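Local atomic coordinates of initiator protein NS1 (Human bocavirus, PDB entry 4KW3), a protein that probably unwinds the viral replication origin and nicks one DNA strand there to start rolling-circle replication, through its nuclease and helicase domains. Residues F11-F22 with L114-L125. Sequence-based numbering, arbitrary orientation.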
loop_
_atom_site.group_PDB
_atom_site.type_symbol
_atom_site.label_atom_id
_atom_site.label_comp_id
_atom_site.label_asym_id
_atom_site.label_seq_id
_atom_site.Cartn_x
_atom_site.Cartn_y
_atom_site.Cartn_z
ATOM N N PHE A 11 13.092 -12.179 -7.592
ATOM C CA PHE A 11 12.739 -10.772 -7.752
ATOM C C PHE A 11 13.701 -10.033 -8.684
ATOM O O PHE A 11 14.872 -9.892 -8.362
ATOM C CB PHE A 11 12.688 -10.059 -6.388
ATOM C CG PHE A 11 11.811 -8.832 -6.385
ATOM C CD1 PHE A 11 12.256 -7.637 -6.951
ATOM C CD2 PHE A 11 10.526 -8.878 -5.827
ATOM C CE1 PHE A 11 11.446 -6.510 -6.973
ATOM C CE2 PHE A 11 9.715 -7.752 -5.818
ATOM C CZ PHE A 11 10.177 -6.559 -6.405
ATOM N N SER A 12 13.180 -9.537 -9.812
ATOM C CA SER A 12 13.975 -8.847 -10.839
ATOM C C SER A 12 14.842 -7.707 -10.327
ATOM O O SER A 12 14.370 -6.831 -9.599
ATOM C CB SER A 12 13.055 -8.293 -11.925
ATOM O OG SER A 12 12.514 -9.341 -12.703
ATOM N N GLN A 13 16.102 -7.697 -10.752
ATOM C CA GLN A 13 17.030 -6.636 -10.369
ATOM C C GLN A 13 17.312 -5.705 -11.570
ATOM O O GLN A 13 17.079 -6.086 -12.718
ATOM C CB GLN A 13 18.314 -7.243 -9.785
ATOM C CG GLN A 13 18.133 -7.989 -8.462
ATOM C CD GLN A 13 18.790 -7.284 -7.295
ATOM O OE1 GLN A 13 18.500 -6.116 -6.998
ATOM N NE2 GLN A 13 19.704 -7.987 -6.632
ATOM N N PRO A 14 17.738 -4.454 -11.310
ATOM C CA PRO A 14 17.905 -3.842 -9.987
ATOM C C PRO A 14 16.532 -3.513 -9.393
ATOM O O PRO A 14 15.578 -3.265 -10.152
ATOM C CB PRO A 14 18.680 -2.560 -10.300
ATOM C CG PRO A 14 18.215 -2.178 -11.668
ATOM C CD PRO A 14 17.992 -3.488 -12.398
ATOM N N ALA A 15 16.431 -3.552 -8.065
ATOM C CA ALA A 15 15.169 -3.269 -7.370
ATOM C C ALA A 15 15.275 -2.018 -6.508
ATOM O O ALA A 15 16.319 -1.737 -5.917
ATOM C CB ALA A 15 14.725 -4.474 -6.504
ATOM N N PHE A 16 14.176 -1.285 -6.417
ATOM C CA PHE A 16 14.151 -0.056 -5.639
ATOM C C PHE A 16 12.899 -0.013 -4.783
ATOM O O PHE A 16 11.878 -0.627 -5.118
ATOM C CB PHE A 16 14.245 1.159 -6.574
ATOM C CG PHE A 16 15.488 1.161 -7.403
ATOM C CD1 PHE A 16 15.523 0.496 -8.628
ATOM C CD2 PHE A 16 16.657 1.780 -6.931
ATOM C CE1 PHE A 16 16.696 0.464 -9.386
ATOM C CE2 PHE A 16 17.830 1.757 -7.684
ATOM C CZ PHE A 16 17.847 1.100 -8.913
ATOM N N THR A 17 12.985 0.698 -3.671
ATOM C CA THR A 17 11.862 0.787 -2.745
ATOM C C THR A 17 11.438 2.241 -2.551
ATOM O O THR A 17 12.273 3.126 -2.286
ATOM C CB THR A 17 12.209 0.109 -1.402
ATOM O OG1 THR A 17 12.546 -1.265 -1.647
ATOM C CG2 THR A 17 11.020 0.187 -0.397
ATOM N N TYR A 18 10.144 2.495 -2.730
ATOM C CA TYR A 18 9.598 3.843 -2.542
ATOM C C TYR A 18 8.565 3.884 -1.414
ATOM O O TYR A 18 7.919 2.874 -1.092
ATOM C CB TYR A 18 8.923 4.341 -3.820
ATOM C CG TYR A 18 9.828 4.465 -5.030
ATOM C CD1 TYR A 18 10.067 3.378 -5.863
ATOM C CD2 TYR A 18 10.413 5.682 -5.360
ATOM C CE1 TYR A 18 10.868 3.499 -6.988
ATOM C CE2 TYR A 18 11.222 5.806 -6.458
ATOM C CZ TYR A 18 11.451 4.712 -7.276
ATOM O OH TYR A 18 12.281 4.851 -8.382
ATOM N N VAL A 19 8.391 5.068 -0.836
ATOM C CA VAL A 19 7.288 5.294 0.077
ATOM C C VAL A 19 6.410 6.421 -0.447
ATOM O O VAL A 19 6.870 7.553 -0.644
ATOM C CB VAL A 19 7.743 5.626 1.513
ATOM C CG1 VAL A 19 6.501 5.902 2.386
ATOM C CG2 VAL A 19 8.517 4.476 2.087
ATOM N N PHE A 20 5.142 6.088 -0.669
ATOM C CA PHE A 20 4.130 7.049 -1.065
ATOM C C PHE A 20 3.323 7.444 0.166
ATOM O O PHE A 20 2.872 6.578 0.894
ATOM C CB PHE A 20 3.197 6.433 -2.116
ATOM C CG PHE A 20 1.910 7.191 -2.291
ATOM C CD1 PHE A 20 1.852 8.303 -3.120
ATOM C CD2 PHE A 20 0.758 6.802 -1.613
ATOM C CE1 PHE A 20 0.676 9.012 -3.270
ATOM C CE2 PHE A 20 -0.426 7.509 -1.764
ATOM C CZ PHE A 20 -0.468 8.612 -2.599
ATOM N N LYS A 21 3.174 8.743 0.412
ATOM C CA LYS A 21 2.328 9.266 1.492
ATOM C C LYS A 21 1.052 9.854 0.895
ATOM O O LYS A 21 1.125 10.733 0.041
ATOM C CB LYS A 21 3.045 10.385 2.241
ATOM C CG LYS A 21 3.616 10.024 3.585
ATOM C CD LYS A 21 3.913 11.292 4.406
ATOM C CE LYS A 21 5.159 12.049 3.906
ATOM N NZ LYS A 21 6.394 11.792 4.717
ATOM N N PHE A 22 -0.117 9.387 1.322
ATOM C CA PHE A 22 -1.361 10.009 0.869
ATOM C C PHE A 22 -1.417 11.501 1.297
ATOM O O PHE A 22 -1.394 11.828 2.483
ATOM C CB PHE A 22 -2.568 9.235 1.404
ATOM C CG PHE A 22 -3.846 9.578 0.712
ATOM C CD1 PHE A 22 -4.601 10.657 1.124
ATOM C CD2 PHE A 22 -4.282 8.834 -0.367
ATOM C CE1 PHE A 22 -5.771 10.982 0.468
ATOM C CE2 PHE A 22 -5.453 9.154 -1.021
ATOM C CZ PHE A 22 -6.195 10.231 -0.601
ATOM N N LEU A 114 -0.787 7.712 6.224
ATOM C CA LEU A 114 -1.366 6.683 5.383
ATOM C C LEU A 114 -0.412 6.445 4.203
ATOM O O LEU A 114 -0.347 7.245 3.269
ATOM C CB LEU A 114 -2.743 7.146 4.883
ATOM C CG LEU A 114 -3.423 6.260 3.839
ATOM C CD1 LEU A 114 -3.626 4.869 4.411
ATOM C CD2 LEU A 114 -4.767 6.857 3.391
ATOM N N HIS A 115 0.343 5.355 4.233
ATOM C CA HIS A 115 1.330 5.186 3.179
ATOM C C HIS A 115 1.332 3.848 2.455
ATOM O O HIS A 115 0.745 2.880 2.900
ATOM C CB HIS A 115 2.741 5.573 3.663
ATOM C CG HIS A 115 3.182 4.879 4.903
ATOM N ND1 HIS A 115 3.818 5.544 5.928
ATOM C CD2 HIS A 115 3.126 3.579 5.270
ATOM C CE1 HIS A 115 4.095 4.686 6.896
ATOM N NE2 HIS A 115 3.694 3.485 6.518
ATOM N N CYS A 116 1.992 3.822 1.308
ATOM C CA CYS A 116 2.274 2.573 0.638
ATOM C C CYS A 116 3.779 2.412 0.473
ATOM O O CYS A 116 4.482 3.374 0.135
ATOM C CB CYS A 116 1.643 2.566 -0.737
ATOM S SG CYS A 116 -0.102 2.398 -0.686
ATOM N N HIS A 117 4.261 1.195 0.694
ATOM C CA HIS A 117 5.616 0.830 0.310
ATOM C C HIS A 117 5.507 0.105 -1.013
ATOM O O HIS A 117 4.591 -0.725 -1.201
ATOM C CB HIS A 117 6.252 -0.091 1.334
ATOM C CG HIS A 117 6.543 0.569 2.639
ATOM N ND1 HIS A 117 7.793 1.070 2.954
ATOM C CD2 HIS A 117 5.745 0.826 3.704
ATOM C CE1 HIS A 117 7.752 1.595 4.165
ATOM N NE2 HIS A 117 6.522 1.462 4.639
ATOM N N ILE A 118 6.403 0.458 -1.935
ATOM C CA ILE A 118 6.479 -0.189 -3.237
ATOM C C ILE A 118 7.885 -0.731 -3.444
ATOM O O ILE A 118 8.856 0.023 -3.414
ATOM C CB ILE A 118 6.201 0.816 -4.377
ATOM C CG1 ILE A 118 4.872 1.528 -4.148
ATOM C CG2 ILE A 118 6.254 0.149 -5.757
ATOM C CD1 ILE A 118 5.020 2.953 -3.711
ATOM N N ILE A 119 7.999 -2.033 -3.656
ATOM C CA ILE A 119 9.259 -2.592 -4.122
ATOM C C ILE A 119 9.080 -2.927 -5.596
ATOM O O ILE A 119 8.202 -3.706 -5.970
ATOM C CB ILE A 119 9.684 -3.867 -3.346
ATOM C CG1 ILE A 119 9.632 -3.636 -1.839
ATOM C CG2 ILE A 119 11.083 -4.275 -3.736
ATOM C CD1 ILE A 119 9.727 -4.898 -1.058
ATOM N N VAL A 120 9.904 -2.322 -6.435
ATOM C CA VAL A 120 9.811 -2.557 -7.862
ATOM C C VAL A 120 11.188 -2.803 -8.495
ATOM O O VAL A 120 12.186 -2.130 -8.169
ATOM C CB VAL A 120 9.083 -1.395 -8.550
ATOM C CG1 VAL A 120 9.687 -0.046 -8.131
ATOM C CG2 VAL A 120 9.098 -1.580 -10.045
ATOM N N GLY A 121 11.236 -3.774 -9.402
ATOM C CA GLY A 121 12.485 -4.139 -10.033
ATOM C C GLY A 121 12.300 -4.641 -11.448
ATOM O O GLY A 121 11.313 -5.308 -11.768
ATOM N N GLY A 122 13.278 -4.349 -12.294
ATOM C CA GLY A 122 13.201 -4.731 -13.684
ATOM C C GLY A 122 13.892 -3.731 -14.576
ATOM O O GLY A 122 14.358 -2.692 -14.107
ATOM N N GLU A 123 13.957 -4.072 -15.862
ATOM C CA GLU A 123 14.598 -3.268 -16.897
ATOM C C GLU A 123 13.927 -1.907 -16.973
ATOM O O GLU A 123 12.713 -1.822 -16.853
ATOM C CB GLU A 123 14.487 -3.987 -18.244
ATOM C CG GLU A 123 15.531 -3.612 -19.268
ATOM C CD GLU A 123 15.518 -4.535 -20.478
ATOM O OE1 GLU A 123 14.523 -5.269 -20.666
ATOM O OE2 GLU A 123 16.512 -4.537 -21.232
ATOM N N GLY A 124 14.712 -0.847 -17.155
ATOM C CA GLY A 124 14.176 0.502 -17.234
ATOM C C GLY A 124 14.394 1.341 -15.985
ATOM O O GLY A 124 14.348 2.575 -16.052
ATOM N N LEU A 125 14.596 0.678 -14.845
ATOM C CA LEU A 125 15.019 1.361 -13.622
ATOM C C LEU A 125 16.500 1.118 -13.390
ATOM O O LEU A 125 17.041 0.078 -13.778
ATOM C CB LEU A 125 14.243 0.900 -12.383
ATOM C CG LEU A 125 12.828 1.416 -12.152
ATOM C CD1 LEU A 125 12.250 0.749 -10.935
ATOM C CD2 LEU A 125 12.822 2.915 -11.966
#
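V19 lies alongside the imidazole of H117, both side chains pointing the same way, with V19 CG2 3.6 Å from H117 ND1. With V19 CG1 anti to the backbone N (chi1 178°), that methyl packs 4.0 Å from H115 CB; the valine thus bridges the ring of H117 and the CB of H115 in the predicted RCR-2 motif. T17 and I119 continue this face, and T17 OG1 is hydrogen-bonded to T201. Farther along, the F11 ring reaches I119, F11 CZ lying 3.5 Å from I119 O in the ring plane. On the other face Y18 and V120 meet at the tyrosine ring edge, Y18 CE1 to V120 CG1 3.9 Å, while F16 slides past L125 with F16 CE1 3.9 Å from L125 CB. Helices 74-94 and 134-149 cover this apolar side, and Y18 OH hydrogen-bonds A130 O. The backbones of strands 15-21 and 114-122 run antiparallel. Paired bonds join F16 with V120, Y18 with I118 and F20 with C116. The ladder holds H115 and H117, predicted metal ligands with E108, in the central sheet of the N-terminal nuclease domain, with the predicted nucleophile Y211 beside H117. Its chemistry implies an apolar, helix-covered face backing one probably suited to metal-dependent DNA nicking.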